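Local coordinates for protein receptor-type adenylate cyclase GRESAG 4.3 (Trypanosoma brucei, PDB 1FX4) that catalyses the conversion of ATP to 3',5'-cyclic AMP and diphosphate with its class III cyclase catalytic domain, which binds magnesium, at residues V13-T18 with N162-T167; V38-R43 with L86-E91; S47-Y52 with D62-A67; E80-F85 with G174-T179. All blocks are in the same frame, centred on the assembly; numbering follows the deposited sequence.

Contact 1 of 4, residues V13-T18 with N162-T167; sequences VTLIFT and NMAART
Phe17 packs on Ala164 and Ala165, and Leu15 on Ala164. This is a strand-to-helix contact of the class III cyclase fold: strand 13-20 lies inside the mixed sheet, and helix 159-170 packs on one face of it. Over one face of the Phe17 ring, Ala165 CB is 4.0 Å from the ring centroid and only 7° off the ring normal, which makes a CH-pi contact. Ala164 meets the same ring at its edge, near the ring plane, with its CB 3.5 Å from CD1 of Phe17. Ala164 CB also lies 3.7 Å from CB of Leu15, so it touches both strand residues. Phe17 CG lies opposite the carbonyl carbon (chi1 -85°), and the ring stands up from the strand toward the helix. The segment axes come within 7.5 Å, consistent with the small alanines at the interface. Further out, Thr14 and Ile16 point to the other face, where they pack on Ala74 of helix 71-87. Phe17 is flanked by Met65 of the neighbouring strand. In the helix, Thr167 OG1 donates to Met163 O at 2.8 Å, while its N reaches the same oxygen from the opposite face of the carbonyl plane.

Contact 2 of 4, residues V38-R43 with L86-E91; sequences VATHHR and LRLDWE
Thr40 puts its methyl against two side chains, Leu88 and Trp90. Thr40 CG2 meets Leu88 CD2 tip to tip at 3.8 Å. The same CG2 of Thr40 approaches the benzo end of the indole obliquely, 4.1 Å from CZ3 of Trp90. CG2 points away from the backbone N of Thr40, which turns the methyl to this side. The hydroxyl is used differently: OG1 bonds to Asp36 O within its own helix, and Arg43 NH2 adds a weak bond. Leu88 and Trp90 also pack on each other, with CD2 of Leu88 3.6 Å above the centre of the Trp90 indole. This small apolar cluster joins helix 34-51 to the loop after helix 71-87; both helices lie on one face of the sheet of the ferredoxin-like cyclase core. The loop contains an Asx turn, in which Asp89 OD1 accepts from Glu91 N at 2.8 Å, from above the carboxylate plane. Trp90 is anchored at its nitrogen, where NE1 bonds to Phe85 O. The His41 ring meets that of Phe85 with planes about 85° apart. ND1 of His42 lies in the plane of the His41 ring, 2.9 Å from His41 ND1, in a hydrogen bond.

Contact 3 of 4, residues S47-Y52 with D62-A67; sequences SLITRY and DSFMIA. With MG (magnesium ion), chain B.
OD1 of Asp62 binds the magnesium ion at 2.4 Å, just before the strand whose Phe64 and Ile66 pack on Ile49. Three waters, each 2.5 Å from the metal, and OD1 of Asp19 are the other ligands. Asp62 CG lies between its backbone N and carbonyl carbon (chi1 35°), which places OD1 on the metal. The other carboxylate oxygen, OD2, is 4.2 Å from the metal, so Asp62 binds through one oxygen; a weak bond from Ser23 OG reaches OD2. The contact between the segments is wholly apolar. Ile49 extends its CG1-CD1 branch from helix 34-51 to the sheet. Ile49 CD1 touches Ile66 CG1 at 3.8 Å. The same CD1 of Ile49 approaches Phe64 CD2 obliquely at 4.1 Å. Ile66 answers with its own CG1-CD1 branch, so two long branches cross. All three residues are buried. Met65 points away from Ile49, and its side chain packs on Phe17 and Tyr156. Phe64 is also met by the ring of His42, edge to face. The strand is hydrogen-bonded to strand 13-20, which carries Asp19. Two aspartates, one from each of these neighbouring stretches, holding magnesium is the metal site of class III adenylyl cyclases.

Contact 4 of 4, residues E80-F85 with G174-T179; sequences ELQLCF and GQVLMT. Unlike the reference sequence in segment 80-85: Cys84 (reference Arg).
Gln82 meets Val176 and Gly174, and its side chain carries the whole contact. The apolar part comes first. CG of Gln82 lies 3.6 Å from CG2 of Val176, and the two side chains slide past each other in opposite directions. The glutamine is bent at chi2 (-64°), which brings its amide against the Gly174 backbone just before the strand.

The second kind of contact is made by the amide, chiefly with the backbone of Gly174. OE1 of Gln82 is 3.3 Å from CA of Gly174, and CD of Gln82 is 3.6 Å from Gly174 O. NE2 of Gln82 is also close to CG2 of Val176, at 3.7 Å. These are packing contacts, not hydrogen bonds. Gly174 has a positive phi (83°), a conformation that glycine adopts readily; at these backbone angles a CB would be jammed against the preceding carbonyl oxygen. The contact ties helix 71-87, one of the helices on the face of the ferredoxin-like cyclase core, to the beginning of strand 176-179 in the central sheet.

The polar bonds of the amide go to outside partners. NE2 of Gln82 donates to Val134 O, on the neighbouring strand. OE1 accepts from Arg222 NH1, and the same nitrogen bonds to Gly174 O, so Arg222 bridges the glutamine and the glycine. The buried amide is satisfied at both ends, which should fix its rotation. Backbone bonds tie Gly174 to Val134 and Val176 to Leu216 of the flanking strands.

Contacts 3 and 4 are buried, while contacts 1 and 2 are only partly so. Contacts 1, 3 and 4 all reach the same central sheet. Contact 1 packs a helix on one face, and contacts 3 and 4 pack helices on the other. Contact 2 instead joins a helix to a loop, on the opposite side of the chain's centre from contact 1, with centres about 23 Å apart. Contacts 2 and 3 share helix 34-51; contacts 2 and 4 share helix 71-87. All four interfaces are mainly packing, without hydrogen bonds between their segments. Contact 1 uses an aromatic face, contact 2 a threonine methyl against leucine and an indole, contact 3 aliphatic branches, with the metal ligand at the far end of its strand segment, and contact 4 a buried amide.

Contact 1 of 4, residues V13-T18 with N162-T167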
loop_
_atom_site.group_PDB
_atom_site.type_symbol
_atom_site.label_atom_id
_atom_site.label_comp_id
_atom_site.label_asym_id
_atom_site.label_seq_id
_atom_site.Cartn_x
_atom_site.Cartn_y
_atom_site.Cartn_z
ATOM N N VAL A 13 4.598 22.224 -2.601
ATOM C CA VAL A 13 5.162 20.958 -3.040
ATOM C C VAL A 13 4.311 20.389 -4.175
ATOM O O VAL A 13 3.098 20.566 -4.195
ATOM C CB VAL A 13 5.168 19.933 -1.888
ATOM C CG1 VAL A 13 5.718 18.594 -2.372
ATOM C CG2 VAL A 13 6.011 20.454 -0.708
ATOM N N THR A 14 4.965 19.775 -5.153
ATOM C CA THR A 14 4.230 19.141 -6.238
ATOM C C THR A 14 4.336 17.653 -5.974
ATOM O O THR A 14 5.436 17.101 -5.836
ATOM C CB THR A 14 4.806 19.462 -7.631
ATOM O OG1 THR A 14 4.733 20.874 -7.856
ATOM C CG2 THR A 14 3.984 18.763 -8.714
ATOM N N LEU A 15 3.180 17.018 -5.846
ATOM C CA LEU A 15 3.144 15.600 -5.592
ATOM C C LEU A 15 2.646 14.866 -6.816
ATOM O O LEU A 15 1.759 15.342 -7.519
ATOM C CB LEU A 15 2.224 15.304 -4.408
ATOM C CG LEU A 15 2.721 15.851 -3.075
ATOM C CD1 LEU A 15 1.649 15.585 -2.029
ATOM C CD2 LEU A 15 4.034 15.175 -2.695
ATOM N N ILE A 16 3.255 13.716 -7.074
ATOM C CA ILE A 16 2.871 12.866 -8.189
ATOM C C ILE A 16 2.522 11.503 -7.618
ATOM O O ILE A 16 3.298 10.943 -6.837
ATOM C CB ILE A 16 4.040 12.610 -9.162
ATOM C CG1 ILE A 16 4.621 13.920 -9.688
ATOM C CG2 ILE A 16 3.558 11.717 -10.320
ATOM C CD1 ILE A 16 5.942 13.711 -10.428
ATOM N N PHE A 17 1.331 11.007 -7.929
ATOM C CA PHE A 17 0.954 9.667 -7.510
ATOM C C PHE A 17 0.804 8.835 -8.779
ATOM O O PHE A 17 0.276 9.311 -9.776
ATOM C CB PHE A 17 -0.365 9.652 -6.717
ATOM C CG PHE A 17 -0.191 9.938 -5.250
ATOM C CD1 PHE A 17 -0.187 11.240 -4.787
ATOM C CD2 PHE A 17 -0.040 8.899 -4.336
ATOM C CE1 PHE A 17 -0.041 11.508 -3.426
ATOM C CE2 PHE A 17 0.107 9.165 -2.970
ATOM C CZ PHE A 17 0.103 10.471 -2.524
ATOM N N THR A 18 1.300 7.604 -8.746
ATOM C CA THR A 18 1.179 6.717 -9.894
ATOM C C THR A 18 0.665 5.374 -9.451
ATOM O O THR A 18 0.804 5.012 -8.289
ATOM C CB THR A 18 2.536 6.434 -10.563
ATOM O OG1 THR A 18 3.317 5.550 -9.740
ATOM C CG2 THR A 18 3.315 7.734 -10.795
ATOM N N ASN A 162 -3.660 14.379 -0.210
ATOM C CA ASN A 162 -4.914 13.676 -0.492
ATOM C C ASN A 162 -5.483 14.087 -1.849
ATOM O O ASN A 162 -6.084 13.278 -2.554
ATOM C CB ASN A 162 -5.936 13.938 0.622
ATOM C CG ASN A 162 -5.369 13.657 2.013
ATOM O OD1 ASN A 162 -4.511 12.782 2.187
ATOM N ND2 ASN A 162 -5.831 14.419 3.008
ATOM N N MET A 163 -5.279 15.348 -2.217
ATOM C CA MET A 163 -5.752 15.866 -3.494
ATOM C C MET A 163 -4.982 15.199 -4.635
ATOM O O MET A 163 -5.561 14.820 -5.652
ATOM C CB MET A 163 -5.559 17.380 -3.556
ATOM C CG MET A 163 -5.972 17.999 -4.865
ATOM S SD MET A 163 -7.732 17.803 -5.117
ATOM C CE MET A 163 -8.354 18.946 -3.860
ATOM N N ALA A 164 -3.666 15.079 -4.464
ATOM C CA ALA A 164 -2.822 14.449 -5.480
ATOM C C ALA A 164 -3.231 12.986 -5.652
ATOM O O ALA A 164 -3.329 12.481 -6.770
ATOM C CB ALA A 164 -1.366 14.532 -5.080
ATOM N N ALA A 165 -3.486 12.322 -4.528
ATOM C CA ALA A 165 -3.878 10.917 -4.526
ATOM C C ALA A 165 -5.220 10.702 -5.215
ATOM O O ALA A 165 -5.372 9.787 -6.018
ATOM C CB ALA A 165 -3.915 10.384 -3.102
ATOM N N ARG A 166 -6.200 11.543 -4.909
ATOM C CA ARG A 166 -7.500 11.381 -5.538
ATOM C C ARG A 166 -7.486 11.746 -7.019
ATOM O O ARG A 166 -8.249 11.194 -7.800
ATOM C CB ARG A 166 -8.580 12.118 -4.743
ATOM C CG ARG A 166 -8.850 11.382 -3.430
ATOM C CD ARG A 166 -9.709 12.166 -2.479
ATOM N NE ARG A 166 -9.182 13.511 -2.250
ATOM C CZ ARG A 166 -9.227 14.142 -1.081
ATOM N NH1 ARG A 166 -9.773 13.552 -0.025
ATOM N NH2 ARG A 166 -8.749 15.375 -0.976
ATOM N N THR A 167 -6.544 12.598 -7.413
ATOM C CA THR A 167 -6.417 12.984 -8.818
ATOM C C THR A 167 -5.903 11.761 -9.582
ATOM O O THR A 167 -6.412 11.418 -10.650
ATOM C CB THR A 167 -5.460 14.179 -8.975
ATOM O OG1 THR A 167 -6.063 15.330 -8.378
ATOM C CG2 THR A 167 -5.179 14.470 -10.445
#

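Contact 2 of 4, residues V38-R43 with L86-E91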
loop_
_atom_site.group_PDB
_atom_site.type_symbol
_atom_site.label_atom_id
_atom_site.label_comp_id
_atom_site.label_asym_id
_atom_site.label_seq_id
_atom_site.Cartn_x
_atom_site.Cartn_y
_atom_site.Cartn_z
ATOM N N VAL A 38 6.848 -5.522 -13.384
ATOM C CA VAL A 38 6.770 -4.552 -12.303
ATOM C C VAL A 38 8.160 -4.112 -11.860
ATOM O O VAL A 38 8.357 -2.955 -11.513
ATOM C CB VAL A 38 5.967 -5.077 -11.096
ATOM C CG1 VAL A 38 6.047 -4.079 -9.945
ATOM C CG2 VAL A 38 4.517 -5.281 -11.504
ATOM N N ALA A 39 9.117 -5.033 -11.882
ATOM C CA ALA A 39 10.483 -4.698 -11.500
ATOM C C ALA A 39 11.017 -3.684 -12.517
ATOM O O ALA A 39 11.698 -2.738 -12.149
ATOM C CB ALA A 39 11.357 -5.953 -11.484
ATOM N N THR A 40 10.676 -3.881 -13.789
ATOM C CA THR A 40 11.106 -2.971 -14.855
ATOM C C THR A 40 10.447 -1.610 -14.613
ATOM O O THR A 40 11.098 -0.566 -14.680
ATOM C CB THR A 40 10.713 -3.537 -16.239
ATOM O OG1 THR A 40 11.408 -4.775 -16.448
ATOM C CG2 THR A 40 11.064 -2.572 -17.356
ATOM N N HIS A 41 9.155 -1.647 -14.288
ATOM C CA HIS A 41 8.370 -0.451 -13.995
ATOM C C HIS A 41 9.071 0.357 -12.902
ATOM O O HIS A 41 9.285 1.569 -13.067
ATOM C CB HIS A 41 6.949 -0.901 -13.575
ATOM C CG HIS A 41 6.172 0.105 -12.781
ATOM N ND1 HIS A 41 6.314 0.248 -11.419
ATOM C CD2 HIS A 41 5.141 0.911 -13.137
ATOM C CE1 HIS A 41 5.404 1.096 -10.969
ATOM N NE2 HIS A 41 4.679 1.511 -11.993
ATOM N N HIS A 42 9.475 -0.311 -11.816
ATOM C CA HIS A 42 10.160 0.400 -10.722
ATOM C C HIS A 42 11.492 1.004 -11.166
ATOM O O HIS A 42 11.844 2.116 -10.775
ATOM C CB HIS A 42 10.407 -0.512 -9.529
ATOM C CG HIS A 42 9.195 -0.720 -8.674
ATOM N ND1 HIS A 42 7.918 -0.721 -9.188
ATOM C CD2 HIS A 42 9.063 -0.900 -7.338
ATOM C CE1 HIS A 42 7.049 -0.893 -8.208
ATOM N NE2 HIS A 42 7.718 -1.005 -7.073
ATOM N N ARG A 43 12.244 0.253 -11.959
ATOM C CA ARG A 43 13.536 0.758 -12.431
ATOM C C ARG A 43 13.358 1.980 -13.325
ATOM O O ARG A 43 14.099 2.949 -13.205
ATOM C CB ARG A 43 14.311 -0.320 -13.193
ATOM C CG ARG A 43 15.095 -1.259 -12.333
ATOM C CD ARG A 43 16.141 -2.006 -13.168
ATOM N NE ARG A 43 15.608 -2.448 -14.456
ATOM C CZ ARG A 43 14.873 -3.544 -14.642
ATOM N NH1 ARG A 43 14.579 -4.343 -13.625
ATOM N NH2 ARG A 43 14.408 -3.819 -15.854
ATOM N N LEU A 86 5.941 3.433 -23.069
ATOM C CA LEU A 86 5.438 3.130 -24.410
ATOM C C LEU A 86 6.548 2.593 -25.315
ATOM O O LEU A 86 6.344 1.645 -26.070
ATOM C CB LEU A 86 4.842 4.388 -25.068
ATOM C CG LEU A 86 4.551 4.313 -26.577
ATOM C CD1 LEU A 86 3.512 3.223 -26.874
ATOM C CD2 LEU A 86 4.076 5.653 -27.076
ATOM N N ARG A 87 7.728 3.194 -25.209
ATOM C CA ARG A 87 8.855 2.809 -26.055
ATOM C C ARG A 87 9.608 1.554 -25.644
ATOM O O ARG A 87 10.219 0.901 -26.490
ATOM C CB ARG A 87 9.806 4.000 -26.228
ATOM C CG ARG A 87 9.149 5.156 -26.977
ATOM C CD ARG A 87 9.998 6.432 -26.989
ATOM N NE ARG A 87 9.295 7.524 -27.670
ATOM C CZ ARG A 87 9.482 8.825 -27.430
ATOM N NH1 ARG A 87 10.364 9.226 -26.517
ATOM N NH2 ARG A 87 8.764 9.729 -28.091
ATOM N N LEU A 88 9.529 1.175 -24.369
ATOM C CA LEU A 88 10.226 -0.014 -23.896
ATOM C C LEU A 88 9.727 -1.316 -24.519
ATOM O O LEU A 88 8.531 -1.469 -24.755
ATOM C CB LEU A 88 10.086 -0.135 -22.381
ATOM C CG LEU A 88 11.001 -1.232 -21.834
ATOM C CD1 LEU A 88 12.084 -0.602 -20.972
ATOM C CD2 LEU A 88 10.208 -2.262 -21.049
ATOM N N ASP A 89 10.645 -2.239 -24.812
ATOM C CA ASP A 89 10.258 -3.542 -25.331
ATOM C C ASP A 89 10.036 -4.388 -24.085
ATOM O O ASP A 89 10.994 -4.757 -23.402
ATOM C CB ASP A 89 11.354 -4.168 -26.201
ATOM C CG ASP A 89 11.051 -5.624 -26.588
ATOM O OD1 ASP A 89 9.912 -6.113 -26.365
ATOM O OD2 ASP A 89 11.960 -6.288 -27.133
ATOM N N TRP A 90 8.769 -4.672 -23.795
ATOM C CA TRP A 90 8.379 -5.453 -22.631
ATOM C C TRP A 90 8.591 -6.948 -22.816
ATOM O O TRP A 90 8.437 -7.728 -21.864
ATOM C CB TRP A 90 6.920 -5.163 -22.284
ATOM C CG TRP A 90 6.722 -3.755 -21.834
ATOM C CD1 TRP A 90 6.474 -2.672 -22.620
ATOM C CD2 TRP A 90 6.802 -3.270 -20.490
ATOM N NE1 TRP A 90 6.396 -1.540 -21.855
ATOM C CE2 TRP A 90 6.594 -1.878 -20.544
ATOM C CE3 TRP A 90 7.036 -3.879 -19.248
ATOM C CZ2 TRP A 90 6.612 -1.074 -19.395
ATOM C CZ3 TRP A 90 7.055 -3.087 -18.111
ATOM C CH2 TRP A 90 6.845 -1.694 -18.192
ATOM N N GLU A 91 8.936 -7.338 -24.047
ATOM C CA GLU A 91 9.205 -8.734 -24.390
ATOM C C GLU A 91 7.988 -9.632 -24.240
ATOM O O GLU A 91 8.115 -10.817 -23.944
ATOM C CB GLU A 91 10.369 -9.289 -23.561
ATOM C CG GLU A 91 11.685 -8.541 -23.714
ATOM C CD GLU A 91 12.774 -9.098 -22.803
ATOM O OE1 GLU A 91 12.801 -10.334 -22.598
ATOM O OE2 GLU A 91 13.596 -8.307 -22.275
#

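Contact 3 of 4, residues S47-Y52 with D62-A67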
loop_
_atom_site.group_PDB
_atom_site.type_symbol
_atom_site.label_atom_id
_atom_site.label_comp_id
_atom_site.label_asym_id
_atom_site.label_seq_id
_atom_site.Cartn_x
_atom_site.Cartn_y
_atom_site.Cartn_z
ATOM N N SER A 47 14.619 5.840 -12.363
ATOM C CA SER A 47 15.581 6.532 -13.226
ATOM C C SER A 47 15.062 7.936 -13.506
ATOM O O SER A 47 15.836 8.886 -13.595
ATOM C CB SER A 47 15.760 5.801 -14.564
ATOM O OG SER A 47 16.257 4.488 -14.365
ATOM N N LEU A 48 13.748 8.048 -13.695
ATOM C CA LEU A 48 13.107 9.329 -13.977
ATOM C C LEU A 48 13.142 10.227 -12.748
ATOM O O LEU A 48 13.365 11.443 -12.865
ATOM C CB LEU A 48 11.663 9.113 -14.436
ATOM C CG LEU A 48 11.566 8.473 -15.820
ATOM C CD1 LEU A 48 10.144 8.033 -16.110
ATOM C CD2 LEU A 48 12.041 9.476 -16.861
ATOM N N ILE A 49 12.876 9.636 -11.580
ATOM C CA ILE A 49 12.923 10.374 -10.324
ATOM C C ILE A 49 14.318 11.022 -10.200
ATOM O O ILE A 49 14.439 12.211 -9.911
ATOM C CB ILE A 49 12.667 9.444 -9.117
ATOM C CG1 ILE A 49 11.180 9.042 -9.078
ATOM C CG2 ILE A 49 13.032 10.151 -7.812
ATOM C CD1 ILE A 49 10.828 8.089 -7.943
ATOM N N THR A 50 15.353 10.242 -10.471
ATOM C CA THR A 50 16.724 10.750 -10.387
ATOM C C THR A 50 16.979 11.807 -11.458
ATOM O O THR A 50 17.474 12.895 -11.171
ATOM C CB THR A 50 17.754 9.599 -10.510
ATOM O OG1 THR A 50 17.567 8.684 -9.425
ATOM C CG2 THR A 50 19.173 10.135 -10.440
ATOM N N ARG A 51 16.575 11.515 -12.685
ATOM C CA ARG A 51 16.768 12.443 -13.798
ATOM C C ARG A 51 16.119 13.810 -13.589
ATOM O O ARG A 51 16.707 14.848 -13.927
ATOM C CB ARG A 51 16.267 11.802 -15.093
ATOM C CG ARG A 51 16.257 12.698 -16.298
ATOM C CD ARG A 51 16.341 11.844 -17.549
ATOM N NE ARG A 51 15.600 12.427 -18.662
ATOM C CZ ARG A 51 15.154 11.729 -19.704
ATOM N NH1 ARG A 51 15.382 10.418 -19.778
ATOM N NH2 ARG A 51 14.447 12.337 -20.649
ATOM N N TYR A 52 14.929 13.825 -12.999
ATOM C CA TYR A 52 14.226 15.076 -12.777
ATOM C C TYR A 52 14.356 15.643 -11.373
ATOM O O TYR A 52 13.634 16.572 -10.992
ATOM C CB TYR A 52 12.769 14.940 -13.225
ATOM C CG TYR A 52 12.678 14.798 -14.722
ATOM C CD1 TYR A 52 12.434 13.561 -15.320
ATOM C CD2 TYR A 52 12.914 15.899 -15.555
ATOM C CE1 TYR A 52 12.425 13.420 -16.713
ATOM C CE2 TYR A 52 12.913 15.770 -16.940
ATOM C CZ TYR A 52 12.669 14.531 -17.511
ATOM O OH TYR A 52 12.664 14.404 -18.881
ATOM N N ASP A 62 2.470 -1.360 -6.347
ATOM C CA ASP A 62 3.145 -0.829 -7.521
ATOM C C ASP A 62 2.871 0.653 -7.688
ATOM O O ASP A 62 3.039 1.213 -8.773
ATOM C CB ASP A 62 2.767 -1.607 -8.774
ATOM C CG ASP A 62 1.337 -2.070 -8.764
ATOM O OD1 ASP A 62 0.455 -1.304 -8.326
ATOM O OD2 ASP A 62 1.097 -3.213 -9.198
ATOM N N SER A 63 2.426 1.281 -6.608
ATOM C CA SER A 63 2.126 2.701 -6.615
ATOM C C SER A 63 3.315 3.520 -6.122
ATOM O O SER A 63 3.990 3.128 -5.164
ATOM C CB SER A 63 0.922 2.984 -5.723
ATOM O OG SER A 63 0.722 4.375 -5.586
ATOM N N PHE A 64 3.584 4.641 -6.783
ATOM C CA PHE A 64 4.674 5.522 -6.365
ATOM C C PHE A 64 4.099 6.841 -5.882
ATOM O O PHE A 64 3.079 7.318 -6.390
ATOM C CB PHE A 64 5.628 5.849 -7.532
ATOM C CG PHE A 64 6.778 4.903 -7.664
ATOM C CD1 PHE A 64 6.643 3.732 -8.400
ATOM C CD2 PHE A 64 8.004 5.193 -7.072
ATOM C CE1 PHE A 64 7.720 2.852 -8.550
ATOM C CE2 PHE A 64 9.092 4.318 -7.217
ATOM C CZ PHE A 64 8.947 3.150 -7.954
ATOM N N MET A 65 4.739 7.405 -4.868
ATOM C CA MET A 65 4.380 8.725 -4.387
ATOM C C MET A 65 5.694 9.480 -4.558
ATOM O O MET A 65 6.729 9.091 -3.992
ATOM C CB MET A 65 3.989 8.712 -2.922
ATOM C CG MET A 65 3.606 10.100 -2.429
ATOM S SD MET A 65 3.159 10.091 -0.695
ATOM C CE MET A 65 3.026 11.871 -0.388
ATOM N N ILE A 66 5.656 10.522 -5.373
ATOM C CA ILE A 66 6.851 11.303 -5.675
ATOM C C ILE A 66 6.608 12.768 -5.345
ATOM O O ILE A 66 5.511 13.286 -5.569
ATOM C CB ILE A 66 7.195 11.143 -7.186
ATOM C CG1 ILE A 66 7.418 9.660 -7.518
ATOM C CG2 ILE A 66 8.442 11.937 -7.545
ATOM C CD1 ILE A 66 7.396 9.346 -9.006
ATOM N N ALA A 67 7.622 13.420 -4.776
ATOM C CA ALA A 67 7.521 14.833 -4.432
ATOM C C ALA A 67 8.564 15.585 -5.244
ATOM O O ALA A 67 9.621 15.041 -5.549
ATOM C CB ALA A 67 7.766 15.044 -2.937
HETATM MG MG MG B . -1.548 -0.644 -7.226
HETATM O O HOH W 1 -2.832 -0.768 -9.313
HETATM O O HOH W 2 -3.830 -0.187 -6.463
HETATM O O HOH W 3 -0.971 0.279 -4.980
#

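Contact 4 of 4, residues E80-F85 with G174-T179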
loop_
_atom_site.group_PDB
_atom_site.type_symbol
_atom_site.label_atom_id
_atom_site.label_comp_id
_atom_site.label_asym_id
_atom_site.label_seq_id
_atom_site.Cartn_x
_atom_site.Cartn_y
_atom_site.Cartn_z
ATOM N N GLU A 80 7.604 11.958 -19.501
ATOM C CA GLU A 80 8.633 11.013 -19.892
ATOM C C GLU A 80 8.270 9.610 -19.420
ATOM O O GLU A 80 8.611 8.624 -20.067
ATOM C CB GLU A 80 9.999 11.428 -19.349
ATOM C CG GLU A 80 11.148 10.884 -20.176
ATOM C CD GLU A 80 11.037 11.262 -21.658
ATOM O OE1 GLU A 80 11.410 10.418 -22.506
ATOM O OE2 GLU A 80 10.572 12.391 -21.971
ATOM N N LEU A 81 7.552 9.528 -18.306
ATOM C CA LEU A 81 7.130 8.224 -17.812
ATOM C C LEU A 81 6.275 7.551 -18.891
ATOM O O LEU A 81 6.572 6.442 -19.301
ATOM C CB LEU A 81 6.353 8.373 -16.498
ATOM C CG LEU A 81 5.965 7.083 -15.756
ATOM C CD1 LEU A 81 5.595 7.441 -14.324
ATOM C CD2 LEU A 81 4.810 6.363 -16.427
ATOM N N GLN A 82 5.227 8.225 -19.363
ATOM C CA GLN A 82 4.359 7.633 -20.380
ATOM C C GLN A 82 5.121 7.240 -21.655
ATOM O O GLN A 82 4.917 6.132 -22.200
ATOM C CB GLN A 82 3.215 8.576 -20.720
ATOM C CG GLN A 82 2.319 8.895 -19.522
ATOM C CD GLN A 82 1.609 7.662 -19.006
ATOM O OE1 GLN A 82 1.514 6.655 -19.708
ATOM N NE2 GLN A 82 1.099 7.735 -17.775
ATOM N N LEU A 83 6.023 8.121 -22.093
ATOM C CA LEU A 83 6.809 7.853 -23.289
ATOM C C LEU A 83 7.787 6.689 -23.118
ATOM O O LEU A 83 7.920 5.855 -24.011
ATOM C CB LEU A 83 7.544 9.122 -23.727
ATOM C CG LEU A 83 6.607 10.211 -24.261
ATOM C CD1 LEU A 83 7.314 11.547 -24.324
ATOM C CD2 LEU A 83 6.062 9.798 -25.643
ATOM N N CYS A 84 8.459 6.630 -21.971
ATOM C CA CYS A 84 9.419 5.569 -21.693
ATOM C C CYS A 84 8.721 4.216 -21.664
ATOM O O CYS A 84 9.165 3.265 -22.290
ATOM C CB CYS A 84 10.131 5.815 -20.354
ATOM S SG CYS A 84 11.387 7.172 -20.428
ATOM N N PHE A 85 7.602 4.146 -20.957
ATOM C CA PHE A 85 6.843 2.895 -20.870
ATOM C C PHE A 85 6.321 2.465 -22.241
ATOM O O PHE A 85 6.284 1.275 -22.558
ATOM C CB PHE A 85 5.682 3.059 -19.885
ATOM C CG PHE A 85 6.068 2.819 -18.454
ATOM C CD1 PHE A 85 6.961 3.658 -17.799
ATOM C CD2 PHE A 85 5.528 1.746 -17.753
ATOM C CE1 PHE A 85 7.324 3.425 -16.469
ATOM C CE2 PHE A 85 5.890 1.507 -16.420
ATOM C CZ PHE A 85 6.781 2.352 -15.780
ATOM N N GLY A 174 -2.286 5.084 -18.519
ATOM C CA GLY A 174 -1.677 5.814 -19.624
ATOM C C GLY A 174 -2.059 7.281 -19.653
ATOM O O GLY A 174 -1.626 8.031 -20.538
ATOM N N GLN A 175 -2.855 7.708 -18.679
ATOM C CA GLN A 175 -3.311 9.095 -18.602
ATOM C C GLN A 175 -2.591 9.867 -17.495
ATOM O O GLN A 175 -2.240 9.308 -16.443
ATOM C CB GLN A 175 -4.827 9.135 -18.366
ATOM C CG GLN A 175 -5.493 10.486 -18.593
ATOM C CD GLN A 175 -7.027 10.416 -18.486
ATOM O OE1 GLN A 175 -7.751 11.221 -19.104
ATOM N NE2 GLN A 175 -7.522 9.462 -17.714
ATOM N N VAL A 176 -2.316 11.138 -17.768
ATOM C CA VAL A 176 -1.659 12.006 -16.790
ATOM C C VAL A 176 -2.590 13.179 -16.537
ATOM O O VAL A 176 -2.959 13.904 -17.467
ATOM C CB VAL A 176 -0.309 12.565 -17.312
ATOM C CG1 VAL A 176 0.278 13.526 -16.305
ATOM C CG2 VAL A 176 0.677 11.427 -17.576
ATOM N N LEU A 177 -3.016 13.327 -15.287
ATOM C CA LEU A 177 -3.904 14.410 -14.910
ATOM C C LEU A 177 -3.209 15.388 -14.002
ATOM O O LEU A 177 -2.493 15.002 -13.098
ATOM C CB LEU A 177 -5.147 13.895 -14.168
ATOM C CG LEU A 177 -6.078 12.951 -14.917
ATOM C CD1 LEU A 177 -7.289 12.681 -14.047
ATOM C CD2 LEU A 177 -6.484 13.569 -16.241
ATOM N N MET A 178 -3.456 16.666 -14.249
ATOM C CA MET A 178 -2.906 17.722 -13.426
ATOM C C MET A 178 -4.087 18.518 -12.944
ATOM O O MET A 178 -5.009 18.791 -13.709
ATOM C CB MET A 178 -2.024 18.666 -14.250
ATOM C CG MET A 178 -0.856 18.020 -14.936
ATOM S SD MET A 178 -0.023 19.285 -15.946
ATOM C CE MET A 178 -1.168 19.418 -17.318
ATOM N N THR A 179 -4.069 18.899 -11.678
ATOM C CA THR A 179 -5.141 19.731 -11.166
ATOM C C THR A 179 -4.852 21.140 -11.682
ATOM O O THR A 179 -3.743 21.426 -12.164
ATOM C CB THR A 179 -5.115 19.804 -9.638
ATOM O OG1 THR A 179 -3.858 20.360 -9.225
ATOM C CG2 THR A 179 -5.283 18.413 -9.035
#